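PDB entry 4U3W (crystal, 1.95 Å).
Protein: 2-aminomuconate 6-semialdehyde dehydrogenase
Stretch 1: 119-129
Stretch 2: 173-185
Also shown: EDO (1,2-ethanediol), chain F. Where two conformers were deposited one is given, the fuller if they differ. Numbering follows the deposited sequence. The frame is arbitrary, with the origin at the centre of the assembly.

Stretch 1 119-129: TLDIARGIANF
Stretch 2, residues 173-185: NLPLLLFTWKVAP

Two helices from one chain, residues 119-129 and 175-185, lie side by side and run nearly parallel. Their axes cross at 15° and approach to 8.0 Å. The first helix has a wider pi-type turn at 119-122. The second follows Leu 174, its N-cap residue, at phi/psi -132/75, and is kinked at Pro 185, whose nitrogen carries no hydrogen for the turn before.

The backbones come closest at Gly 125, whose CA lies 4.6 Å from Leu 177 CA. An ideal CB on Gly 125 would point toward the second helix and sit 3.0 Å from Leu 176 CD2, a clash. Asn 128 CA and Trp 181 CA are 5.9 Å apart, Phe 129 CA and Ala 184 CA 5.2 Å.

Asn 128 forms the polar centre. Its CB points toward the second helix, with chi1 -78° (m) and chi2 -27°. This places ND2 2.9 Å from Thr 180 OG1, and ND2 donates a nearly straight hydrogen bond of 172°. Thr 180 has chi1 60° (p), which also leaves its OG1 3.2 Å from Leu 176 O, one turn back. Asn 128 OD1 meets the edge of the Trp 181 ring, 3.7 Å from CE3. Trp 181 has chi1 172° (t) and chi2 -120°.

The Phe 129 CA-to-CB bond points sideways to the second helix, but chi1 -79° (m) and chi2 -78° bring the ring nearer. Ala 184 CB lies over one face, 4.0 Å from the Phe 129 ring centroid, in a CH-pi contact. Phe 129 CE2 is 3.4 Å from Thr 180 CG2. Phe 129 CZ is 4.2 Å from Val 183 CG1; Val 183 has chi1 176° (t).

Ile 122 CB points away, yet its m, m rotamer (-56°, -43°) turns CD1 back to 3.6 Å from Leu 176 CD2, an apolar contact. Leu 176 CB points toward the first helix, with chi1 -175° (t) and chi2 71° (p).

Leu 177 has chi1 -173° (t) and chi2 164° (t) in the given conformer. Its CD1 lies 3.6 Å from Leu 120 O, a buried carbonyl oxygen with no polar partner. Leu 120 and Arg 124 are modelled only to CB.

Asp 121 has chi1 -67° (m) and chi2 -86°. Water 1 donates to Asp 121 OD1 at 2.5 Å and accepts from Leu 177 N at 2.9 Å. It thus bridges the helices by engaging a free first-turn amide. Leu 174, at -66° (m) and 168° (t), brings CD2 to 3.8 Å from Asp 121 OD1.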

ATOM      1  N   THR A 119     -27.295 -14.899 -14.912  1.00 39.13           N
ATOM      2  CA  THR A 119     -26.656 -14.440 -13.678  1.00 43.24           C
ATOM      3  C   THR A 119     -25.149 -14.638 -13.549  1.00 41.81           C
ATOM      4  O   THR A 119     -24.488 -13.803 -12.948  1.00 43.09           O
ATOM      5  CB  THR A 119     -27.309 -15.108 -12.479  1.00 46.78           C
ATOM      6  OG1 THR A 119     -27.221 -16.521 -12.668  1.00 50.32           O
ATOM      7  CG2 THR A 119     -28.751 -14.732 -12.435  1.00 46.54           C
ATOM      8  N   LEU A 120     -24.592 -15.689 -14.145  1.00 37.72           N
ATOM      9  CA  LEU A 120     -23.158 -15.925 -14.047  1.00 38.86           C
ATOM     10  C   LEU A 120     -22.444 -15.350 -15.269  1.00 39.12           C
ATOM     11  O   LEU A 120     -21.447 -14.687 -15.133  1.00 44.48           O
ATOM     12  CB  LEU A 120     -22.847 -17.421 -13.911  1.00 43.02           C
ATOM     13  N   ASP A 121     -22.947 -15.588 -16.460  1.00 37.89           N
ATOM     14  CA  ASP A 121     -22.191 -15.144 -17.659  1.00 35.14           C
ATOM     15  C   ASP A 121     -22.316 -13.640 -17.976  1.00 35.17           C
ATOM     16  O   ASP A 121     -21.329 -12.874 -17.888  1.00 37.64           O
ATOM     17  CB  ASP A 121     -22.630 -15.960 -18.871  1.00 34.01           C
ATOM     18  CG  ASP A 121     -22.231 -17.465 -18.764  1.00 59.14           C
ATOM     19  OD1 ASP A 121     -21.098 -17.845 -19.141  1.00 61.47           O
ATOM     20  OD2 ASP A 121     -23.057 -18.281 -18.334  1.00 56.41           O
ATOM     21  N   ILE A 122     -23.518 -13.201 -18.329  1.00 32.37           N
ATOM     22  CA  ILE A 122     -23.681 -11.858 -18.870  1.00 30.29           C
ATOM     23  C   ILE A 122     -23.567 -10.821 -17.760  1.00 31.78           C
ATOM     24  O   ILE A 122     -22.873  -9.801 -17.913  1.00 31.65           O
ATOM     25  CB  ILE A 122     -25.028 -11.727 -19.610  1.00 31.30           C
ATOM     26  CG1 ILE A 122     -25.147 -12.791 -20.725  1.00 28.05           C
ATOM     27  CG2 ILE A 122     -25.183 -10.302 -20.187  1.00 28.51           C
ATOM     28  CD1 ILE A 122     -23.825 -12.961 -21.568  1.00 29.90           C
ATOM     29  N   ALA A 123     -24.155 -11.104 -16.596  1.00 32.71           N
ATOM     30  CA  ALA A 123     -24.084 -10.161 -15.483  1.00 33.23           C
ATOM     31  C   ALA A 123     -22.637  -9.895 -15.026  1.00 37.94           C
ATOM     32  O   ALA A 123     -22.249  -8.739 -14.790  1.00 37.87           O
ATOM     33  CB  ALA A 123     -24.980 -10.674 -14.280  1.00 33.48           C
ATOM     34  N   ARG A 124     -21.823 -10.944 -14.909  1.00 37.97           N
ATOM     35  CA  ARG A 124     -20.442 -10.761 -14.487  1.00 36.95           C
ATOM     36  C   ARG A 124     -19.598 -10.159 -15.596  1.00 36.80           C
ATOM     37  O   ARG A 124     -18.639  -9.427 -15.335  1.00 38.60           O
ATOM     38  CB  ARG A 124     -19.843 -12.087 -14.020  1.00 37.87           C
ATOM     39  N   GLY A 125     -19.966 -10.455 -16.836  1.00 33.59           N
ATOM     40  CA  GLY A 125     -19.356  -9.822 -17.999  1.00 34.10           C
ATOM     41  C   GLY A 125     -19.457  -8.299 -17.888  1.00 36.56           C
ATOM     42  O   GLY A 125     -18.472  -7.577 -18.146  1.00 37.98           O
ATOM     43  N   ILE A 126     -20.642  -7.807 -17.506  1.00 33.68           N
ATOM     44  CA  ILE A 126     -20.866  -6.371 -17.338  1.00 35.67           C
ATOM     45  C   ILE A 126     -20.064  -5.866 -16.162  1.00 35.90           C
ATOM     46  O   ILE A 126     -19.399  -4.812 -16.258  1.00 33.12           O
ATOM     47  CB  ILE A 126     -22.383  -6.077 -17.176  1.00 32.32           C
ATOM     48  CG1 ILE A 126     -23.057  -6.431 -18.493  1.00 32.07           C
ATOM     49  CG2 ILE A 126     -22.651  -4.595 -16.712  1.00 32.82           C
ATOM     50  CD1 ILE A 126     -24.541  -6.597 -18.480  1.00 37.21           C
ATOM     51  N   ALA A 127     -20.075  -6.627 -15.060  1.00 35.63           N
ATOM     52  CA  ALA A 127     -19.380  -6.205 -13.834  1.00 33.15           C
ATOM     53  C   ALA A 127     -17.851  -6.041 -13.997  1.00 34.22           C
ATOM     54  O   ALA A 127     -17.218  -5.208 -13.289  1.00 35.42           O
ATOM     55  CB  ALA A 127     -19.700  -7.215 -12.678  1.00 33.07           C
ATOM     56  N   ASN A 128     -17.248  -6.829 -14.896  1.00 30.08           N
ATOM     57  CA  ASN A 128     -15.815  -6.699 -15.197  1.00 29.69           C
ATOM     58  C   ASN A 128     -15.494  -5.296 -15.675  1.00 31.59           C
ATOM     59  O   ASN A 128     -14.503  -4.709 -15.221  1.00 32.66           O
ATOM     60  CB  ASN A 128     -15.354  -7.690 -16.268  1.00 30.38           C
ATOM     61  CG  ASN A 128     -15.153  -9.100 -15.713  1.00 34.53           C
ATOM     62  OD1 ASN A 128     -14.865  -9.270 -14.528  1.00 36.96           O
ATOM     63  ND2 ASN A 128     -15.353 -10.127 -16.568  1.00 33.14           N
ATOM     64  N   PHE A 129     -16.336  -4.760 -16.570  1.00 29.02           N
ATOM     65  CA  PHE A 129     -16.087  -3.396 -17.073  1.00 30.63           C
ATOM     66  C   PHE A 129     -16.228  -2.355 -15.929  1.00 25.94           C
ATOM     67  O   PHE A 129     -15.354  -1.485 -15.795  1.00 29.74           O
ATOM     68  CB  PHE A 129     -17.013  -3.064 -18.243  1.00 27.82           C
ATOM     69  CG  PHE A 129     -16.545  -3.681 -19.551  1.00 29.03           C
ATOM     70  CD1 PHE A 129     -15.505  -3.115 -20.271  1.00 27.35           C
ATOM     71  CD2 PHE A 129     -17.119  -4.854 -20.017  1.00 29.52           C
ATOM     72  CE1 PHE A 129     -15.055  -3.719 -21.456  1.00 28.49           C
ATOM     73  CE2 PHE A 129     -16.668  -5.432 -21.232  1.00 29.24           C
ATOM     74  CZ  PHE A 129     -15.641  -4.855 -21.916  1.00 28.14           C
ATOM     75  N   ASN A 173     -15.218 -21.866 -22.819  1.00 27.55           N
ATOM     76  CA  ASN A 173     -16.077 -22.352 -21.712  1.00 31.46           C
ATOM     77  C   ASN A 173     -16.909 -21.247 -21.048  1.00 35.54           C
ATOM     78  O   ASN A 173     -18.105 -21.433 -20.749  1.00 42.62           O
ATOM     79  CB  ASN A 173     -15.278 -23.119 -20.649  1.00 32.59           C
ATOM     80  CG  ASN A 173     -14.247 -22.257 -19.919  1.00 38.04           C
ATOM     81  OD1 ASN A 173     -13.467 -21.561 -20.545  1.00 46.00           O
ATOM     82  ND2 ASN A 173     -14.266 -22.283 -18.596  1.00 38.40           N
ATOM     83  N   LEU A 174     -16.356 -20.087 -20.838  1.00 32.12           N
ATOM     84  CA  LEU A 174     -17.250 -19.066 -20.277  1.00 33.76           C
ATOM     85  C   LEU A 174     -17.021 -17.863 -21.143  1.00 32.93           C
ATOM     86  O   LEU A 174     -16.288 -16.970 -20.750  1.00 35.30           O
ATOM     87  CB  LEU A 174     -16.925 -18.761 -18.824  1.00 32.88           C
ATOM     88  CG  LEU A 174     -17.118 -19.834 -17.761  1.00 36.21           C
ATOM     89  CD1 LEU A 174     -16.466 -19.401 -16.464  1.00 38.23           C
ATOM     90  CD2 LEU A 174     -18.605 -20.154 -17.531  1.00 36.13           C
ATOM     91  N   PRO A 175     -17.569 -17.885 -22.367  1.00 31.84           N
ATOM     92  CA  PRO A 175     -17.021 -17.025 -23.437  1.00 31.44           C
ATOM     93  C   PRO A 175     -17.050 -15.532 -23.114  1.00 31.88           C
ATOM     94  O   PRO A 175     -16.005 -14.881 -23.173  1.00 30.03           O
ATOM     95  CB  PRO A 175     -17.936 -17.321 -24.638  1.00 31.97           C
ATOM     96  CG  PRO A 175     -18.507 -18.683 -24.368  1.00 30.34           C
ATOM     97  CD  PRO A 175     -18.639 -18.770 -22.852  1.00 30.87           C
ATOM     98  N   LEU A 176     -18.217 -14.976 -22.807  1.00 28.51           N
ATOM     99  CA  LEU A 176     -18.234 -13.542 -22.610  1.00 27.06           C
ATOM    100  C   LEU A 176     -17.463 -13.208 -21.328  1.00 28.02           C
ATOM    101  O   LEU A 176     -16.693 -12.236 -21.319  1.00 27.79           O
ATOM    102  CB  LEU A 176     -19.662 -12.992 -22.580  1.00 28.28           C
ATOM    103  CG  LEU A 176     -19.633 -11.459 -22.484  1.00 30.58           C
ATOM    104  CD1 LEU A 176     -19.141 -10.814 -23.815  1.00 33.93           C
ATOM    105  CD2 LEU A 176     -20.924 -10.885 -22.057  1.00 33.50           C
ATOM    106  N   LEU A 177     -17.644 -13.990 -20.258  1.00 29.26           N
ATOM    107  CA  LEU A 177     -17.050 -13.667 -18.956  0.52 31.05           C
ATOM    108  C   LEU A 177     -15.524 -13.555 -19.044  1.00 31.44           C
ATOM    109  O   LEU A 177     -14.906 -12.562 -18.568  1.00 29.45           O
ATOM    110  CB  LEU A 177     -17.452 -14.727 -17.894  0.52 31.24           C
ATOM    111  CG  LEU A 177     -17.104 -14.580 -16.402  0.52 31.61           C
ATOM    112  CD1 LEU A 177     -17.936 -15.537 -15.524  0.52 30.91           C
ATOM    113  CD2 LEU A 177     -15.653 -14.806 -16.086  0.52 30.71           C
ATOM    114  N   LEU A 178     -14.904 -14.579 -19.621  1.00 28.94           N
ATOM    115  CA  LEU A 178     -13.454 -14.625 -19.672  1.00 29.69           C
ATOM    116  C   LEU A 178     -12.867 -13.680 -20.746  1.00 29.51           C
ATOM    117  O   LEU A 178     -11.730 -13.224 -20.604  1.00 30.19           O
ATOM    118  CB  LEU A 178     -12.999 -16.076 -19.901  1.00 33.34           C
ATOM    119  CG  LEU A 178     -13.416 -16.911 -18.668  1.00 37.20           C
ATOM    120  CD1 LEU A 178     -13.060 -18.372 -18.861  1.00 35.40           C
ATOM    121  CD2 LEU A 178     -12.756 -16.346 -17.403  1.00 41.20           C
ATOM    122  N   PHE A 179     -13.629 -13.373 -21.782  1.00 26.48           N
ATOM    123  CA  PHE A 179     -13.224 -12.381 -22.811  1.00 29.70           C
ATOM    124  C   PHE A 179     -13.152 -10.988 -22.122  1.00 29.45           C
ATOM    125  O   PHE A 179     -12.141 -10.319 -22.174  1.00 28.59           O
ATOM    126  CB  PHE A 179     -14.231 -12.435 -23.977  1.00 29.16           C
ATOM    127  CG  PHE A 179     -13.834 -11.696 -25.225  1.00 28.02           C
ATOM    128  CD1 PHE A 179     -12.908 -12.216 -26.114  1.00 32.39           C
ATOM    129  CD2 PHE A 179     -14.467 -10.530 -25.560  1.00 28.63           C
ATOM    130  CE1 PHE A 179     -12.598 -11.532 -27.341  1.00 32.62           C
ATOM    131  CE2 PHE A 179     -14.157  -9.824 -26.752  1.00 28.29           C
ATOM    132  CZ  PHE A 179     -13.233 -10.323 -27.636  1.00 29.41           C
ATOM    133  N   THR A 180     -14.195 -10.605 -21.399  1.00 27.06           N
ATOM    134  CA  THR A 180     -14.206  -9.284 -20.777  1.00 28.14           C
ATOM    135  C   THR A 180     -13.254  -9.165 -19.580  1.00 28.35           C
ATOM    136  O   THR A 180     -12.788  -8.060 -19.268  1.00 28.60           O
ATOM    137  CB  THR A 180     -15.607  -8.899 -20.289  1.00 29.77           C
ATOM    138  OG1 THR A 180     -16.051  -9.871 -19.331  1.00 29.94           O
ATOM    139  CG2 THR A 180     -16.575  -8.838 -21.484  1.00 26.38           C
ATOM    140  N   TRP A 181     -12.999 -10.289 -18.909  1.00 27.20           N
ATOM    141  CA  TRP A 181     -12.034 -10.353 -17.840  1.00 29.17           C
ATOM    142  C   TRP A 181     -10.657  -9.830 -18.331  1.00 30.12           C
ATOM    143  O   TRP A 181      -9.907  -9.229 -17.549  1.00 27.20           O
ATOM    144  CB  TRP A 181     -11.942 -11.802 -17.360  1.00 31.52           C
ATOM    145  CG  TRP A 181     -10.860 -12.106 -16.394  1.00 39.88           C
ATOM    146  CD1 TRP A 181      -9.834 -13.013 -16.567  1.00 44.13           C
ATOM    147  CD2 TRP A 181     -10.680 -11.546 -15.075  1.00 43.50           C
ATOM    148  NE1 TRP A 181      -9.037 -13.040 -15.440  1.00 46.73           N
ATOM    149  CE2 TRP A 181      -9.518 -12.140 -14.520  1.00 46.69           C
ATOM    150  CE3 TRP A 181     -11.371 -10.585 -14.330  1.00 44.62           C
ATOM    151  CZ2 TRP A 181      -9.046 -11.825 -13.231  1.00 50.51           C
ATOM    152  CZ3 TRP A 181     -10.895 -10.257 -13.045  1.00 49.91           C
ATOM    153  CH2 TRP A 181      -9.738 -10.876 -12.514  1.00 51.11           C
ATOM    154  N   LYS A 182     -10.355 -10.025 -19.626  1.00 25.46           N
ATOM    155  CA  LYS A 182      -9.108  -9.503 -20.223  1.00 26.98           C
ATOM    156  C   LYS A 182      -9.302  -8.171 -20.956  1.00 29.16           C
ATOM    157  O   LYS A 182      -8.466  -7.238 -20.829  1.00 25.76           O
ATOM    158  CB  LYS A 182      -8.509 -10.523 -21.237  1.00 30.32           C
ATOM    159  CG  LYS A 182      -8.341 -11.928 -20.689  1.00 31.53           C
ATOM    160  CD  LYS A 182      -7.554 -11.897 -19.379  1.00 34.70           C
ATOM    161  CE  LYS A 182      -7.248 -13.318 -18.849  1.00 36.94           C
ATOM    162  NZ  LYS A 182      -6.600 -14.099 -20.000  1.00 41.67           N
ATOM    163  N   VAL A 183     -10.382  -8.055 -21.721  1.00 27.34           N
ATOM    164  CA  VAL A 183     -10.586  -6.818 -22.487  1.00 25.74           C
ATOM    165  C   VAL A 183     -10.714  -5.594 -21.542  1.00 29.19           C
ATOM    166  O   VAL A 183     -10.124  -4.529 -21.790  1.00 29.59           O
ATOM    167  CB  VAL A 183     -11.860  -6.922 -23.383  1.00 27.10           C
ATOM    168  CG1 VAL A 183     -12.166  -5.599 -24.144  1.00 25.19           C
ATOM    169  CG2 VAL A 183     -11.709  -8.067 -24.393  1.00 29.00           C
ATOM    170  N   ALA A 184     -11.429  -5.754 -20.423  1.00 29.33           N
ATOM    171  CA  ALA A 184     -11.669  -4.577 -19.574  1.00 24.73           C
ATOM    172  C   ALA A 184     -10.386  -4.001 -18.924  1.00 24.83           C
ATOM    173  O   ALA A 184     -10.162  -2.804 -19.045  1.00 27.33           O
ATOM    174  CB  ALA A 184     -12.777  -4.877 -18.495  1.00 24.88           C
ATOM    175  N   PRO A 185      -9.550  -4.821 -18.245  1.00 25.01           N
ATOM    176  CA  PRO A 185      -8.315  -4.219 -17.727  1.00 26.85           C
ATOM    177  C   PRO A 185      -7.403  -3.751 -18.868  1.00 30.98           C
ATOM    178  O   PRO A 185      -6.722  -2.725 -18.706  1.00 30.78           O
ATOM    179  CB  PRO A 185      -7.656  -5.364 -16.894  1.00 25.45           C
ATOM    180  CG  PRO A 185      -8.262  -6.630 -17.473  1.00 27.52           C
ATOM    181  CD  PRO A 185      -9.700  -6.214 -17.781  1.00 27.10           C
TER
HETATM  182  C1  EDO F 504     -24.603  -6.179 -14.122  1.00 51.28           C
HETATM  183  O1  EDO F 504     -23.508  -7.007 -13.716  1.00 50.00           O
HETATM  184  C2  EDO F 504     -25.598  -7.058 -14.874  1.00 53.99           C
HETATM  185  O2  EDO F 504     -26.810  -6.339 -15.115  1.00 57.07           O
HETATM  186  O   HOH W   1     -19.454 -16.273 -20.054  1.00 34.93           O